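Local coordinates for protein N-acetylgalactosaminyltransferase 7 (Homo sapiens, PDB 6IWR) that is a glycosyltransferase of the GT-A fold that also carries a ricin-type beta-trefoil lectin domain, at residues A[478-486]-A[566-575]; A[549-557]-A[585-593]. All coordinates share one frame; numbering follows the deposited sequence.

Contact 1 of 2, residues A[478-486]-A[566-575]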
loop_
_atom_site.group_PDB
_atom_site.type_symbol
_atom_site.label_atom_id
_atom_site.label_comp_id
_atom_site.label_asym_id
_atom_site.label_seq_id
_atom_site.Cartn_x
_atom_site.Cartn_y
_atom_site.Cartn_z
ATOM N N ARG A 478 23.543 10.171 -6.495
ATOM C CA ARG A 478 24.219 9.091 -7.188
ATOM C C ARG A 478 25.590 8.864 -6.578
ATOM O O ARG A 478 26.262 9.805 -6.161
ATOM C CB ARG A 478 24.345 9.420 -8.678
ATOM C CG ARG A 478 25.157 8.426 -9.478
ATOM C CD ARG A 478 25.429 8.989 -10.850
ATOM N NE ARG A 478 24.213 8.972 -11.649
ATOM C CZ ARG A 478 23.902 8.040 -12.550
ATOM N NH1 ARG A 478 22.751 8.119 -13.218
ATOM N NH2 ARG A 478 24.722 7.026 -12.771
ATOM N N GLY A 479 26.003 7.601 -6.521
ATOM C CA GLY A 479 27.343 7.288 -6.038
ATOM C C GLY A 479 28.393 7.724 -7.047
ATOM O O GLY A 479 28.330 7.358 -8.230
ATOM N N PHE A 480 29.356 8.526 -6.586
ATOM C CA PHE A 480 30.344 9.144 -7.466
ATOM C C PHE A 480 30.989 8.102 -8.366
ATOM O O PHE A 480 31.588 7.136 -7.882
ATOM C CB PHE A 480 31.414 9.861 -6.628
ATOM C CG PHE A 480 32.467 10.581 -7.451
ATOM C CD1 PHE A 480 32.117 11.663 -8.263
ATOM C CD2 PHE A 480 33.813 10.181 -7.407
ATOM C CE1 PHE A 480 33.084 12.334 -9.027
ATOM C CE2 PHE A 480 34.798 10.848 -8.174
ATOM C CZ PHE A 480 34.429 11.926 -8.982
ATOM N N GLU A 481 30.867 8.301 -9.680
ATOM C CA GLU A 481 31.479 7.397 -10.653
ATOM C C GLU A 481 30.935 5.980 -10.493
ATOM O O GLU A 481 31.654 4.997 -10.692
ATOM C CB GLU A 481 33.010 7.411 -10.539
ATOM C CG GLU A 481 33.606 8.805 -10.348
ATOM C CD GLU A 481 35.094 8.917 -10.711
ATOM O OE1 GLU A 481 35.425 9.788 -11.563
ATOM O OE2 GLU A 481 35.921 8.146 -10.146
ATOM N N THR A 482 29.673 5.870 -10.070
ATOM C CA THR A 482 28.941 4.612 -10.017
ATOM C C THR A 482 27.594 4.797 -10.702
ATOM O O THR A 482 27.204 5.895 -11.111
ATOM C CB THR A 482 28.672 4.113 -8.586
ATOM O OG1 THR A 482 27.417 4.651 -8.131
ATOM C CG2 THR A 482 29.785 4.490 -7.611
ATOM N N ALA A 483 26.865 3.702 -10.787
ATOM C CA ALA A 483 25.530 3.688 -11.352
ATOM C C ALA A 483 24.505 3.340 -10.276
ATOM O O ALA A 483 23.444 2.790 -10.569
ATOM C CB ALA A 483 25.470 2.707 -12.515
ATOM N N TYR A 484 24.832 3.624 -9.019
ATOM C CA TYR A 484 23.938 3.366 -7.908
ATOM C C TYR A 484 23.455 4.679 -7.325
ATOM O O TYR A 484 24.211 5.649 -7.250
ATOM C CB TYR A 484 24.620 2.528 -6.843
ATOM C CG TYR A 484 24.903 1.122 -7.298
ATOM C CD1 TYR A 484 23.860 0.200 -7.489
ATOM C CD2 TYR A 484 26.209 0.693 -7.519
ATOM C CE1 TYR A 484 24.116 -1.129 -7.895
ATOM C CE2 TYR A 484 26.477 -0.626 -7.925
ATOM C CZ TYR A 484 25.426 -1.528 -8.119
ATOM O OH TYR A 484 25.696 -2.819 -8.520
ATOM N N CYS A 485 22.181 4.704 -6.956
ATOM C CA CYS A 485 21.486 5.887 -6.477
ATOM C C CYS A 485 20.801 5.561 -5.153
ATOM O O CYS A 485 20.337 4.436 -4.933
ATOM C CB CYS A 485 20.429 6.372 -7.488
ATOM S SG CYS A 485 21.071 7.403 -8.830
ATOM N N ILE A 486 20.759 6.545 -4.255
ATOM C CA ILE A 486 19.904 6.383 -3.096
ATOM C C ILE A 486 18.486 6.376 -3.615
ATOM O O ILE A 486 18.147 7.112 -4.554
ATOM C CB ILE A 486 20.133 7.487 -2.050
ATOM C CG1 ILE A 486 21.607 7.472 -1.579
ATOM C CG2 ILE A 486 19.167 7.293 -0.882
ATOM C CD1 ILE A 486 21.976 8.471 -0.490
ATOM N N LEU A 566 27.617 10.381 4.892
ATOM C CA LEU A 566 26.764 9.427 4.201
ATOM C C LEU A 566 27.656 8.369 3.547
ATOM O O LEU A 566 28.680 8.695 2.943
ATOM C CB LEU A 566 25.875 10.152 3.179
ATOM C CG LEU A 566 24.627 9.369 2.730
ATOM C CD1 LEU A 566 23.869 8.850 3.946
ATOM C CD2 LEU A 566 23.696 10.170 1.848
ATOM N N ASP A 567 27.313 7.093 3.711
ATOM C CA ASP A 567 28.136 6.001 3.184
ATOM C C ASP A 567 27.211 4.981 2.540
ATOM O O ASP A 567 25.996 4.999 2.752
ATOM C CB ASP A 567 28.993 5.319 4.287
ATOM C CG ASP A 567 30.300 4.652 3.753
ATOM O OD1 ASP A 567 30.481 4.443 2.519
ATOM O OD2 ASP A 567 31.166 4.343 4.615
ATOM N N ARG A 568 27.785 4.088 1.749
ATOM C CA ARG A 568 27.038 3.053 1.049
ATOM C C ARG A 568 27.830 1.758 0.938
ATOM O O ARG A 568 29.037 1.782 1.028
ATOM C CB ARG A 568 26.634 3.542 -0.341
ATOM C CG ARG A 568 27.716 3.408 -1.384
ATOM C CD ARG A 568 27.418 4.253 -2.588
ATOM N NE ARG A 568 28.592 4.388 -3.417
ATOM C CZ ARG A 568 29.260 5.514 -3.573
ATOM N NH1 ARG A 568 28.868 6.602 -2.957
ATOM N NH2 ARG A 568 30.321 5.547 -4.345
ATOM N N SER A 569 27.153 0.630 0.749
ATOM C CA SER A 569 27.848 -0.616 0.458
ATOM C C SER A 569 27.942 -1.035 -1.004
ATOM O O SER A 569 28.953 -1.556 -1.424
ATOM C CB SER A 569 27.283 -1.769 1.259
ATOM O OG SER A 569 27.979 -2.948 0.941
ATOM N N GLU A 570 26.910 -0.793 -1.783
ATOM C CA GLU A 570 26.869 -1.232 -3.181
ATOM C C GLU A 570 26.606 -2.708 -3.374
ATOM O O GLU A 570 25.643 -3.087 -4.012
ATOM C CB GLU A 570 28.162 -0.893 -3.922
ATOM C CG GLU A 570 28.746 0.475 -3.632
ATOM C CD GLU A 570 29.307 1.145 -4.866
ATOM O OE1 GLU A 570 29.122 0.597 -5.963
ATOM O OE2 GLU A 570 29.922 2.215 -4.749
ATOM N N VAL A 571 27.469 -3.544 -2.837
ATOM C CA VAL A 571 27.289 -4.975 -2.954
ATOM C C VAL A 571 26.032 -5.412 -2.227
ATOM O O VAL A 571 25.307 -6.277 -2.680
ATOM C CB VAL A 571 28.510 -5.725 -2.434
ATOM C CG1 VAL A 571 28.890 -5.208 -1.064
ATOM C CG2 VAL A 571 28.242 -7.212 -2.395
ATOM N N LEU A 572 25.806 -4.791 -1.088
ATOM C CA LEU A 572 24.663 -4.985 -0.225
ATOM C C LEU A 572 23.471 -4.066 -0.467
ATOM O O LEU A 572 22.440 -4.266 0.149
ATOM C CB LEU A 572 25.081 -4.895 1.239
ATOM C CG LEU A 572 25.954 -6.013 1.801
ATOM C CD1 LEU A 572 26.360 -5.686 3.219
ATOM C CD2 LEU A 572 25.225 -7.337 1.763
ATOM N N HIS A 573 23.597 -3.080 -1.352
ATOM C CA HIS A 573 22.520 -2.110 -1.623
ATOM C C HIS A 573 22.017 -1.397 -0.366
ATOM O O HIS A 573 20.834 -1.297 -0.104
ATOM C CB HIS A 573 21.361 -2.751 -2.368
ATOM C CG HIS A 573 21.672 -3.132 -3.780
ATOM N ND1 HIS A 573 22.954 -3.301 -4.244
ATOM C CD2 HIS A 573 20.860 -3.394 -4.825
ATOM C CE1 HIS A 573 22.917 -3.647 -5.514
ATOM N NE2 HIS A 573 21.658 -3.704 -5.891
ATOM N N GLN A 574 22.967 -0.914 0.403
ATOM C CA GLN A 574 22.814 -0.406 1.757
ATOM C C GLN A 574 23.290 1.032 1.847
ATOM O O GLN A 574 24.351 1.381 1.324
ATOM C CB GLN A 574 23.607 -1.248 2.740
ATOM C CG GLN A 574 22.907 -1.508 4.044
ATOM C CD GLN A 574 23.201 -2.890 4.574
ATOM O OE1 GLN A 574 24.358 -3.234 4.805
ATOM N NE2 GLN A 574 22.154 -3.708 4.737
ATOM N N VAL A 575 22.496 1.859 2.511
ATOM C CA VAL A 575 22.826 3.258 2.741
ATOM C C VAL A 575 22.921 3.481 4.242
ATOM O O VAL A 575 21.958 3.222 4.976
ATOM C CB VAL A 575 21.784 4.201 2.121
ATOM C CG1 VAL A 575 22.022 5.617 2.616
ATOM C CG2 VAL A 575 21.823 4.127 0.606
#
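Glu570 OE2 accepts from two nitrogens of Arg568 while lying against the methyl group of Thr482. The bond from Arg568 NE to Glu570 OE2, 2.9 Å at 167°, is nearly straight and lies in the guanidinium plane, although it meets the carboxylate from above its own plane; the NH2 contribution is weak. Gly479 CA rests over one guanidinium face, 3.5 Å from Arg568 NH1, and Thr482 CG2 sits 3.5 Å from Arg568 NH2. With Thr482 OG1 between N and the carbonyl carbon (chi1 90°) and held in its own loop by Gly479 O and, as an ST turn, Tyr484 N, the methyl is the branch that meets Arg568. The type II turn from Gly479 to Thr482, linking strands 476-479 and 484-487, thus packs on the 568-573 loop of the beta-trefoil domain. Glu570 OE1 approaches Tyr484 CD2 at 3.3 Å, and the Tyr484 and His573 rings meet obliquely. His573 ND1 bonds back to Glu570 O, while NE2 reaches Glu279 of the second subunit. Deeper, Ile486 CD1 meets Leu566 CD2 tip to tip. Because the polar bonds described run within a segment or, as from Arg568 NH1 to Lys588 O just before strand 589-592, beyond both, packing joins the segments; the salt bridge probably tempers Arg568's buried charge.

Contact 2 of 2, residues A[549-557]-A[585-593]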
loop_
_atom_site.group_PDB
_atom_site.type_symbol
_atom_site.label_atom_id
_atom_site.label_comp_id
_atom_site.label_asym_id
_atom_site.label_seq_id
_atom_site.Cartn_x
_atom_site.Cartn_y
_atom_site.Cartn_z
ATOM N N GLN A 549 24.384 18.569 5.679
ATOM C CA GLN A 549 24.988 19.572 4.822
ATOM C C GLN A 549 25.683 18.874 3.669
ATOM O O GLN A 549 26.326 17.840 3.854
ATOM C CB GLN A 549 25.945 20.469 5.597
ATOM C CG GLN A 549 27.331 19.949 5.796
ATOM C CD GLN A 549 28.248 21.054 6.274
ATOM O OE1 GLN A 549 28.008 22.228 5.998
ATOM N NE2 GLN A 549 29.299 20.687 7.000
ATOM N N TYR A 550 25.502 19.425 2.475
ATOM C CA TYR A 550 25.934 18.821 1.223
ATOM C C TYR A 550 26.991 19.712 0.599
ATOM O O TYR A 550 26.678 20.826 0.163
ATOM C CB TYR A 550 24.752 18.654 0.254
ATOM C CG TYR A 550 25.143 18.344 -1.181
ATOM C CD1 TYR A 550 26.053 17.322 -1.476
ATOM C CD2 TYR A 550 24.606 19.071 -2.242
ATOM C CE1 TYR A 550 26.426 17.031 -2.795
ATOM C CE2 TYR A 550 24.956 18.786 -3.562
ATOM C CZ TYR A 550 25.869 17.763 -3.831
ATOM O OH TYR A 550 26.222 17.490 -5.133
ATOM N N PHE A 551 28.231 19.223 0.538
ATOM C CA PHE A 551 29.313 19.920 -0.156
ATOM C C PHE A 551 29.454 19.325 -1.557
ATOM O O PHE A 551 29.869 18.168 -1.705
ATOM C CB PHE A 551 30.621 19.820 0.629
ATOM C CG PHE A 551 30.613 20.592 1.931
ATOM C CD1 PHE A 551 29.938 21.802 2.035
ATOM C CD2 PHE A 551 31.267 20.099 3.053
ATOM C CE1 PHE A 551 29.927 22.513 3.227
ATOM C CE2 PHE A 551 31.257 20.799 4.237
ATOM C CZ PHE A 551 30.588 22.012 4.321
ATOM N N LYS A 552 29.122 20.109 -2.585
ATOM C CA LYS A 552 29.086 19.546 -3.934
ATOM C C LYS A 552 30.485 19.190 -4.430
ATOM O O LYS A 552 30.711 18.075 -4.917
ATOM C CB LYS A 552 28.392 20.508 -4.901
ATOM C CG LYS A 552 28.240 19.955 -6.298
ATOM C CD LYS A 552 27.478 20.895 -7.211
ATOM C CE LYS A 552 26.056 20.417 -7.429
ATOM N NZ LYS A 552 25.929 18.963 -7.671
ATOM N N ASN A 553 31.440 20.120 -4.307
ATOM C CA ASN A 553 32.809 19.869 -4.770
ATOM C C ASN A 553 33.471 18.710 -4.016
ATOM O O ASN A 553 34.099 17.839 -4.628
ATOM C CB ASN A 553 33.639 21.152 -4.646
ATOM C CG ASN A 553 34.886 21.124 -5.500
ATOM O OD1 ASN A 553 35.970 20.810 -5.004
ATOM N ND2 ASN A 553 34.749 21.437 -6.787
ATOM N N LEU A 554 33.336 18.684 -2.687
ATOM C CA LEU A 554 33.760 17.576 -1.827
ATOM C C LEU A 554 33.011 16.264 -2.078
ATOM O O LEU A 554 33.411 15.237 -1.511
ATOM C CB LEU A 554 33.575 17.964 -0.359
ATOM C CG LEU A 554 34.704 17.830 0.657
ATOM C CD1 LEU A 554 34.201 17.393 2.021
ATOM C CD2 LEU A 554 35.798 16.903 0.122
ATOM N N HIS A 555 31.922 16.264 -2.861
ATOM C CA HIS A 555 31.118 15.055 -3.051
ATOM C C HIS A 555 30.699 14.454 -1.712
ATOM O O HIS A 555 30.694 13.240 -1.548
ATOM C CB HIS A 555 31.884 14.010 -3.873
ATOM C CG HIS A 555 32.342 14.496 -5.215
ATOM N ND1 HIS A 555 31.465 14.862 -6.215
ATOM C CD2 HIS A 555 33.582 14.670 -5.730
ATOM C CE1 HIS A 555 32.140 15.243 -7.285
ATOM N NE2 HIS A 555 33.428 15.131 -7.018
ATOM N N ARG A 556 30.372 15.280 -0.719
ATOM C CA ARG A 556 30.128 14.785 0.626
ATOM C C ARG A 556 28.784 15.256 1.178
ATOM O O ARG A 556 28.410 16.427 1.048
ATOM C CB ARG A 556 31.245 15.191 1.579
ATOM C CG ARG A 556 30.955 14.709 2.971
ATOM C CD ARG A 556 31.884 15.295 3.947
ATOM N NE ARG A 556 33.222 14.802 3.688
ATOM C CZ ARG A 556 34.310 15.277 4.275
ATOM N NH1 ARG A 556 34.209 16.276 5.157
ATOM N NH2 ARG A 556 35.495 14.760 3.972
ATOM N N PHE A 557 28.061 14.317 1.768
ATOM C CA PHE A 557 26.890 14.546 2.589
ATOM C C PHE A 557 27.281 14.218 4.017
ATOM O O PHE A 557 27.642 13.075 4.318
ATOM C CB PHE A 557 25.721 13.648 2.169
ATOM C CG PHE A 557 24.964 14.151 0.987
ATOM C CD1 PHE A 557 23.985 15.112 1.138
ATOM C CD2 PHE A 557 25.239 13.675 -0.283
ATOM C CE1 PHE A 557 23.295 15.587 0.043
ATOM C CE2 PHE A 557 24.539 14.145 -1.380
ATOM C CZ PHE A 557 23.569 15.101 -1.212
ATOM N N THR A 585 35.635 5.760 -1.308
ATOM C CA THR A 585 34.772 6.362 -2.314
ATOM C C THR A 585 33.315 6.094 -2.033
ATOM O O THR A 585 32.449 6.780 -2.586
ATOM C CB THR A 585 35.054 5.848 -3.716
ATOM O OG1 THR A 585 35.126 4.419 -3.681
ATOM C CG2 THR A 585 36.334 6.446 -4.254
ATOM N N THR A 586 33.030 5.079 -1.232
ATOM C CA THR A 586 31.674 4.837 -0.790
ATOM C C THR A 586 31.078 6.019 -0.048
ATOM O O THR A 586 29.879 6.007 0.250
ATOM C CB THR A 586 31.651 3.612 0.100
ATOM O OG1 THR A 586 32.847 3.575 0.882
ATOM C CG2 THR A 586 31.565 2.383 -0.762
ATOM N N GLN A 587 31.884 7.015 0.296
ATOM C CA GLN A 587 31.385 8.221 0.929
ATOM C C GLN A 587 31.370 9.399 -0.024
ATOM O O GLN A 587 31.265 10.532 0.432
ATOM C CB GLN A 587 32.208 8.548 2.169
ATOM C CG GLN A 587 31.921 7.640 3.326
ATOM C CD GLN A 587 32.860 7.872 4.482
ATOM O OE1 GLN A 587 32.875 7.107 5.448
ATOM N NE2 GLN A 587 33.666 8.924 4.387
ATOM N N LYS A 588 31.458 9.162 -1.325
ATOM C CA LYS A 588 31.483 10.229 -2.313
ATOM C C LYS A 588 30.217 10.148 -3.145
ATOM O O LYS A 588 29.877 9.076 -3.659
ATOM C CB LYS A 588 32.735 10.145 -3.193
ATOM C CG LYS A 588 33.870 11.028 -2.660
ATOM C CD LYS A 588 35.278 10.496 -2.884
ATOM C CE LYS A 588 36.053 10.553 -1.555
ATOM N NZ LYS A 588 37.506 10.850 -1.695
ATOM N N TRP A 589 29.508 11.277 -3.245
ATOM C CA TRP A 589 28.178 11.336 -3.837
ATOM C C TRP A 589 28.075 12.559 -4.725
ATOM O O TRP A 589 28.709 13.580 -4.453
ATOM C CB TRP A 589 27.077 11.457 -2.787
ATOM C CG TRP A 589 27.083 10.398 -1.792
ATOM C CD1 TRP A 589 27.772 10.377 -0.616
ATOM C CD2 TRP A 589 26.343 9.180 -1.853
ATOM N NE1 TRP A 589 27.517 9.202 0.063
ATOM C CE2 TRP A 589 26.644 8.452 -0.681
ATOM C CE3 TRP A 589 25.462 8.627 -2.791
ATOM C CZ2 TRP A 589 26.102 7.210 -0.429
ATOM C CZ3 TRP A 589 24.916 7.398 -2.529
ATOM C CH2 TRP A 589 25.240 6.701 -1.361
ATOM N N GLU A 590 27.249 12.465 -5.768
ATOM C CA GLU A 590 26.832 13.617 -6.551
ATOM C C GLU A 590 25.326 13.817 -6.429
ATOM O O GLU A 590 24.561 12.873 -6.191
ATOM C CB GLU A 590 27.201 13.489 -8.041
ATOM C CG GLU A 590 27.733 12.166 -8.532
ATOM C CD GLU A 590 28.139 12.228 -10.006
ATOM O OE1 GLU A 590 27.968 13.295 -10.605
ATOM O OE2 GLU A 590 28.638 11.228 -10.571
ATOM N N MET A 591 24.891 15.065 -6.601
ATOM C CA MET A 591 23.467 15.359 -6.713
ATOM C C MET A 591 23.225 16.025 -8.058
ATOM O O MET A 591 23.590 17.185 -8.270
ATOM C CB MET A 591 22.959 16.229 -5.565
ATOM C CG MET A 591 21.425 16.234 -5.405
ATOM S SD MET A 591 20.937 17.122 -3.897
ATOM C CE MET A 591 19.454 16.278 -3.369
ATOM N N ASN A 592 22.589 15.292 -8.948
ATOM C CA ASN A 592 22.389 15.713 -10.321
ATOM C C ASN A 592 20.918 15.981 -10.540
ATOM O O ASN A 592 20.068 15.184 -10.122
ATOM C CB ASN A 592 22.894 14.641 -11.278
ATOM C CG ASN A 592 24.277 14.220 -10.942
ATOM O OD1 ASN A 592 25.157 15.060 -10.872
ATOM N ND2 ASN A 592 24.477 12.932 -10.656
ATOM N N ASN A 593 20.627 17.107 -11.174
ATOM C CA ASN A 593 19.251 17.381 -11.555
ATOM C C ASN A 593 18.780 16.317 -12.518
ATOM O O ASN A 593 19.483 15.953 -13.464
ATOM C CB ASN A 593 19.099 18.748 -12.221
ATOM C CG ASN A 593 19.445 19.890 -11.307
ATOM O OD1 ASN A 593 19.814 20.956 -11.785
ATOM N ND2 ASN A 593 19.350 19.676 -9.994
#
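His555 O and Trp589 N form the backbone bond of this contact, 2.9 Å long with an N-H...O angle of 154°, the donor lying above the carbonyl plane. Lys588 CA adds a CA-H...O contact to the same oxygen. Trp589 O lies at the edge of the His555 ring, near its plane, and His555 CB packs on Lys588 CG. A second polar cluster forms where Lys552 NZ donates to Met591 O at 3.0 Å and to Tyr550 OH at 2.9 Å. Tyr550 OH also takes a weak bond from Met591 N. The lysine chain leaves extended, CG anti to its backbone N, then bends at its last two torsions to bring NZ onto both oxygens; Asp473 is its salt-bridge partner. The edge of Phe557 points at the five-membered ring of Trp589 in an offset edge-to-face pair, planes 74° apart, with Phe557 CD2 3.8 Å from Trp589 CB. Met591 SD lies 4.9 Å from the centroid of the Tyr550 ring, an oblique Met-aromatic contact.

The sequence Gln587-Lys588-Trp589 fits the QxW motif of ricin-type beta-trefoil lectins, whose tryptophan belongs to the hydrophobic core. Its strand runs at 93° to strand 549-551, one arm of a hairpin closed by a type I turn from Lys552 to His555. His555 and Arg556 both face Phe551, a G1 beta bulge, which probably helps turn His555 O toward Trp589.

In the next shell, Phe557 CZ covers one face of Tyr550. Trp589 NE1 donates to Leu566 O, Arg568 makes a cation-pi contact with the indole, and Ile477 packs on Phe557, Trp589 and Met591.

Both contacts belong to the ricin-type beta-trefoil lectin domain. Each contact centre lies about 38 Å from the centre of the chain, and the two centres are about 12 Å apart. Their segments alternate in sequence: 478-486, 549-557, 566-575, then 585-593. Strand 589-592, part of contact 2, runs antiparallel beside strand 476-479 of contact 1, so an early and a late strand of the domain pair with each other. Strands 556-559 and 565-568 are consecutive in the chain, and Leu566 N probably bonds to Phe557 O, 2.8 Å away. The segments are 80 residues apart at their closest ends in contact 1 and 28 in contact 2, consistent with a beta-trefoil closing through that early-to-late pairing.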